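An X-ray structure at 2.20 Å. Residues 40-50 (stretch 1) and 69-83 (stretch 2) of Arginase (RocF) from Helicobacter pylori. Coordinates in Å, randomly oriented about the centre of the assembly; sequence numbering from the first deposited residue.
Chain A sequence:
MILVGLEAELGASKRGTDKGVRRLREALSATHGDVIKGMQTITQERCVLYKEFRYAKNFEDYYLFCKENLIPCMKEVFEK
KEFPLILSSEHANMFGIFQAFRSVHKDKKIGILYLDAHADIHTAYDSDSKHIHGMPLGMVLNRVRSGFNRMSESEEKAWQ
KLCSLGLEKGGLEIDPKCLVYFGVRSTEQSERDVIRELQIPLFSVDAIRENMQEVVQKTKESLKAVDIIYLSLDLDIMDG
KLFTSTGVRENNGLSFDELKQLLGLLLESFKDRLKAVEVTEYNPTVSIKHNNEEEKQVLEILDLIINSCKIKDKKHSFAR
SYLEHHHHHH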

# COMPACT_ATOMS: atom_id res chain seq x y z
N GLN A 40 9.05 15.07 19.30
CA GLN A 40 9.44 14.61 17.98
C GLN A 40 8.59 13.40 17.62
O GLN A 40 8.80 12.31 18.15
N THR A 41 7.64 13.60 16.72
CA THR A 41 6.75 12.51 16.31
C THR A 41 7.50 11.41 15.57
O THR A 41 7.43 10.24 15.96
N ILE A 42 8.20 11.77 14.50
CA ILE A 42 8.96 10.80 13.72
C ILE A 42 10.37 10.74 14.31
O ILE A 42 11.15 11.68 14.18
N THR A 43 10.67 9.63 14.98
CA THR A 43 11.96 9.45 15.65
C THR A 43 13.01 8.84 14.74
O THR A 43 14.19 8.82 15.07
N GLN A 44 12.59 8.33 13.60
CA GLN A 44 13.53 7.72 12.69
C GLN A 44 13.07 7.71 11.24
O GLN A 44 11.94 7.34 10.94
N GLU A 45 13.96 8.14 10.36
CA GLU A 45 13.69 8.15 8.93
C GLU A 45 14.59 7.09 8.32
O GLU A 45 15.81 7.27 8.25
N ARG A 46 14.00 5.97 7.89
CA ARG A 46 14.80 4.93 7.28
C ARG A 46 14.62 4.77 5.77
O ARG A 46 13.50 4.65 5.28
N CYS A 47 15.73 4.73 5.04
CA CYS A 47 15.68 4.53 3.60
C CYS A 47 15.81 3.04 3.35
O CYS A 47 16.69 2.39 3.93
N VAL A 48 14.93 2.49 2.52
CA VAL A 48 14.95 1.07 2.20
C VAL A 48 15.02 0.93 0.68
O VAL A 48 14.20 1.50 -0.04
N LEU A 49 16.02 0.19 0.20
CA LEU A 49 16.21 -0.01 -1.22
C LEU A 49 15.37 -1.17 -1.75
O LEU A 49 15.15 -2.16 -1.05
N TYR A 50 14.90 -1.03 -2.98
CA TYR A 50 14.10 -2.08 -3.59
C TYR A 50 14.53 -2.33 -5.03
O TYR A 50 15.25 -1.53 -5.63
N ASN A 69 17.31 -8.85 0.84
CA ASN A 69 17.38 -7.43 1.19
C ASN A 69 16.10 -6.78 1.69
O ASN A 69 15.97 -6.47 2.87
N LEU A 70 15.15 -6.57 0.78
CA LEU A 70 13.90 -5.92 1.11
C LEU A 70 13.14 -6.50 2.30
O LEU A 70 12.83 -5.78 3.25
N ILE A 71 12.82 -7.79 2.24
CA ILE A 71 12.06 -8.41 3.33
C ILE A 71 12.79 -8.35 4.68
O ILE A 71 12.20 -7.97 5.68
N PRO A 72 14.08 -8.70 4.71
CA PRO A 72 14.79 -8.65 6.00
C PRO A 72 14.78 -7.24 6.61
O PRO A 72 14.61 -7.08 7.82
N CYS A 73 14.98 -6.22 5.77
CA CYS A 73 14.99 -4.84 6.24
C CYS A 73 13.62 -4.42 6.78
O CYS A 73 13.53 -3.78 7.83
N MET A 74 12.56 -4.76 6.05
CA MET A 74 11.23 -4.40 6.50
C MET A 74 10.85 -5.15 7.78
O MET A 74 10.10 -4.62 8.61
N LYS A 75 11.34 -6.37 7.95
CA LYS A 75 11.04 -7.12 9.16
C LYS A 75 11.63 -6.38 10.35
O LYS A 75 11.01 -6.28 11.40
N GLU A 76 12.84 -5.84 10.17
CA GLU A 76 13.49 -5.07 11.23
C GLU A 76 12.60 -3.91 11.64
O GLU A 76 12.48 -3.60 12.82
N VAL A 77 11.98 -3.27 10.66
CA VAL A 77 11.09 -2.15 10.94
C VAL A 77 9.84 -2.62 11.68
O VAL A 77 9.48 -2.07 12.72
N PHE A 78 9.19 -3.65 11.16
CA PHE A 78 7.96 -4.14 11.78
C PHE A 78 8.15 -4.79 13.14
O PHE A 78 7.17 -4.99 13.87
N GLU A 79 9.39 -5.11 13.50
CA GLU A 79 9.67 -5.73 14.79
C GLU A 79 9.74 -4.69 15.91
O GLU A 79 9.67 -5.04 17.09
N LYS A 80 9.90 -3.42 15.54
CA LYS A 80 9.95 -2.35 16.54
C LYS A 80 8.52 -2.06 16.97
O LYS A 80 7.57 -2.35 16.24
N LYS A 81 8.36 -1.47 18.16
CA LYS A 81 7.03 -1.17 18.68
C LYS A 81 6.43 0.09 18.04
O LYS A 81 5.22 0.24 17.94
N GLU A 82 7.31 0.98 17.60
CA GLU A 82 6.91 2.24 16.99
C GLU A 82 6.08 2.09 15.71
O GLU A 82 6.38 1.25 14.87
N PHE A 83 5.05 2.92 15.58
CA PHE A 83 4.16 2.88 14.42
C PHE A 83 4.91 3.26 13.14
O PHE A 83 5.60 4.28 13.09

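A strand laid against a helix commonly presents alternate residues to its partner, and the character of those residues can change along its length from apolar to charged. The arginase of Helicobacter pylori offers a compact example. Its strand, which runs through Tyr50, crosses the helix that includes residues 69-78 in a nearly antiparallel sense, at 157° between their N-to-C directions, with the axes 8.3 Å apart at closest approach. Arg46 and Val48 point their CA-to-CB bonds toward the helix, while Glu45 and Cys47, which alternate with them, make no contact with it. Together the two stretches bury 502 Å².

Val48 supplies the apolar end. In its t rotamer, Val48 CG1 lies 3.6 Å from Leu70 CD1 and 4.3 Å from Cys73 CB, and both methyls reach Met74, with Val48 CG2 4.1 Å and Val48 CG1 4.2 Å from Met74 SD. One small branched side chain thus meets residues from successive turns of the helix. Leu70 (t, p) starts out sideways but its end comes nearer the strand. Met74, m at all three torsions, leaves its backbone pointing away, yet its sulfur still reaches the valine.

Arg46, the residue most covered by the opposite stretch, carries the contact from apolar to polar. Its chain is extended through chi1 and chi2 (t, t) and turns at chi3 (m), which lays the guanidinium along the helix. Arg46 NH2 donates to Glu76 OE2 at 2.7 Å with an almost linear angle of 174°, a hydrogen bond that is part of a salt bridge; the carboxylate oxygen lies at the guanidinium edge, near its plane, where N-H groups are directed. Glu76 (m, t) points toward the strand to meet it. Cys73 O lies over one face of the guanidinium, and apolar atoms also pack against the group: Cys73 CB is 3.8 Å from Arg46 NH1, and Val77 CG2 is 3.9 Å from Arg46 NE.

Beyond the helix the contact becomes mainly polar and centres on Glu82, whose chi1 of -149° falls between wells. Thr43, in the p rotamer, donates from OG1 to Glu82 OE1 in a very short hydrogen bond of 2.5 Å; the same carboxylate oxygen is also bonded elsewhere in the structure. Water 1 extends this link, donating to Thr43 OG1 at 3.0 Å and accepting from Lys80 NZ at 2.7 Å. Lys80 (m, t, p, t) therefore joins the strand side through solvent, its ammonium approaching the side-chain amide of Gln44 as well. Buried hydrocarbon gives way, step by step, to paired charge and ordered water.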

# COMPACT_ATOMS: atom_id res chain seq x y z
CB GLN A 40 10.92 14.22 17.97
CG GLN A 40 11.42 13.82 16.59
CD GLN A 40 12.87 13.40 16.61
OE1 GLN A 40 13.53 13.38 15.57
NE2 GLN A 40 13.39 13.06 17.79
CB THR A 41 5.60 13.05 15.43
OG1 THR A 41 4.83 13.99 16.18
CG2 THR A 41 4.70 11.92 14.98
CB ILE A 42 9.03 11.20 12.23
CG1 ILE A 42 7.62 11.24 11.64
CG2 ILE A 42 9.90 10.20 11.46
CD1 ILE A 42 7.56 11.75 10.22
CB THR A 43 11.82 8.54 16.88
OG1 THR A 43 11.47 7.21 16.46
CG2 THR A 43 10.74 9.07 17.82
CB GLN A 44 13.81 6.29 13.16
CG GLN A 44 14.60 5.43 12.18
CD GLN A 44 14.84 4.03 12.69
OE1 GLN A 44 14.92 3.07 11.92
NE2 GLN A 44 14.98 3.89 14.01
CB GLU A 45 14.02 9.51 8.31
CG GLU A 45 13.95 9.51 6.77
CD GLU A 45 14.72 10.66 6.13
OE1 GLU A 45 15.50 11.32 6.84
OE2 GLU A 45 14.54 10.89 4.92
CB ARG A 46 14.57 3.55 7.90
CG ARG A 46 15.55 2.65 7.20
CD ARG A 46 15.47 1.19 7.16
NE ARG A 46 15.57 0.47 8.41
CZ ARG A 46 16.19 -0.71 8.51
NH1 ARG A 46 16.77 -1.24 7.44
NH2 ARG A 46 16.14 -1.39 9.64
CB CYS A 47 16.83 5.25 2.89
SG CYS A 47 16.81 5.05 1.08
CB VAL A 48 13.68 0.35 2.73
CG1 VAL A 48 13.67 -1.10 2.26
CG2 VAL A 48 13.66 0.41 4.25
CB LEU A 49 17.69 -0.27 -1.53
CG LEU A 49 18.67 0.82 -1.07
CD1 LEU A 49 20.07 0.45 -1.53
CD2 LEU A 49 18.25 2.18 -1.63
CB TYR A 50 12.61 -1.71 -3.54
CG TYR A 50 12.19 -0.57 -4.46
CD1 TYR A 50 11.81 -0.82 -5.78
CD2 TYR A 50 12.16 0.75 -4.00
CE1 TYR A 50 11.41 0.22 -6.63
CE2 TYR A 50 11.76 1.81 -4.85
CZ TYR A 50 11.39 1.53 -6.16
OH TYR A 50 10.97 2.54 -7.00
CB ASN A 69 17.88 -6.61 -0.01
CG ASN A 69 19.34 -6.85 -0.32
OD1 ASN A 69 19.71 -7.91 -0.81
ND2 ASN A 69 20.17 -5.86 -0.03
CB LEU A 70 12.98 -5.88 -0.11
CG LEU A 70 11.62 -5.20 0.13
CD1 LEU A 70 11.83 -3.79 0.66
CD2 LEU A 70 10.84 -5.18 -1.18
CB ILE A 71 11.67 -9.88 2.97
CG1 ILE A 71 10.66 -9.86 1.81
CG2 ILE A 71 11.05 -10.59 4.16
CD1 ILE A 71 10.19 -11.25 1.34
CB PRO A 72 16.19 -9.13 5.64
CG PRO A 72 15.93 -10.12 4.54
CD PRO A 72 14.90 -9.38 3.69
CB CYS A 73 15.39 -3.88 5.10
SG CYS A 73 17.14 -3.91 4.66
CB MET A 74 10.19 -4.66 5.40
CG MET A 74 10.29 -3.71 4.20
SD MET A 74 10.37 -1.95 4.65
CE MET A 74 8.81 -1.74 5.55
CB LYS A 75 11.60 -8.54 9.11
CG LYS A 75 10.93 -9.45 8.10
CD LYS A 75 11.32 -10.91 8.32
CE LYS A 75 10.85 -11.41 9.68
NZ LYS A 75 11.09 -12.87 9.86
CB GLU A 76 14.84 -4.52 10.76
CG GLU A 76 15.90 -5.57 10.53
CD GLU A 76 17.25 -4.97 10.14
OE1 GLU A 76 18.21 -5.74 9.96
OE2 GLU A 76 17.34 -3.73 10.01
CB VAL A 77 10.66 -1.43 9.63
CG1 VAL A 77 9.55 -0.41 9.94
CG2 VAL A 77 11.86 -0.74 8.99
CB PHE A 78 7.24 -5.09 10.83
CG PHE A 78 6.70 -4.43 9.59
CD1 PHE A 78 5.97 -3.24 9.68
CD2 PHE A 78 6.91 -4.99 8.33
CE1 PHE A 78 5.45 -2.62 8.53
CE2 PHE A 78 6.39 -4.38 7.18
CZ PHE A 78 5.66 -3.20 7.28
CB GLU A 79 10.96 -6.54 14.72
CG GLU A 79 10.79 -7.85 13.96
CD GLU A 79 12.09 -8.60 13.76
OE1 GLU A 79 12.06 -9.72 13.22
OE2 GLU A 79 13.16 -8.06 14.14
CB LYS A 80 10.56 -1.08 15.93
CG LYS A 80 11.97 -1.25 15.39
CD LYS A 80 12.57 0.09 14.98
CE LYS A 80 12.73 1.01 16.19
NZ LYS A 80 13.36 2.32 15.86
CB LYS A 81 7.10 -0.96 20.20
CG LYS A 81 7.90 -2.03 20.94
CD LYS A 81 7.30 -3.41 20.76
CE LYS A 81 8.09 -4.45 21.54
NZ LYS A 81 9.52 -4.48 21.12
CB GLU A 82 8.17 3.06 16.72
CG GLU A 82 7.96 4.55 16.81
CD GLU A 82 9.22 5.27 17.26
OE1 GLU A 82 9.23 6.52 17.23
OE2 GLU A 82 10.18 4.58 17.64
CB PHE A 83 2.98 3.82 14.60
CG PHE A 83 1.87 3.59 13.62
CD1 PHE A 83 0.88 2.66 13.88
CD2 PHE A 83 1.86 4.26 12.40
CE1 PHE A 83 -0.12 2.40 12.93
CE2 PHE A 83 0.88 4.00 11.45
CZ PHE A 83 -0.11 3.07 11.72
O HOH W 1 13.38 4.91 16.45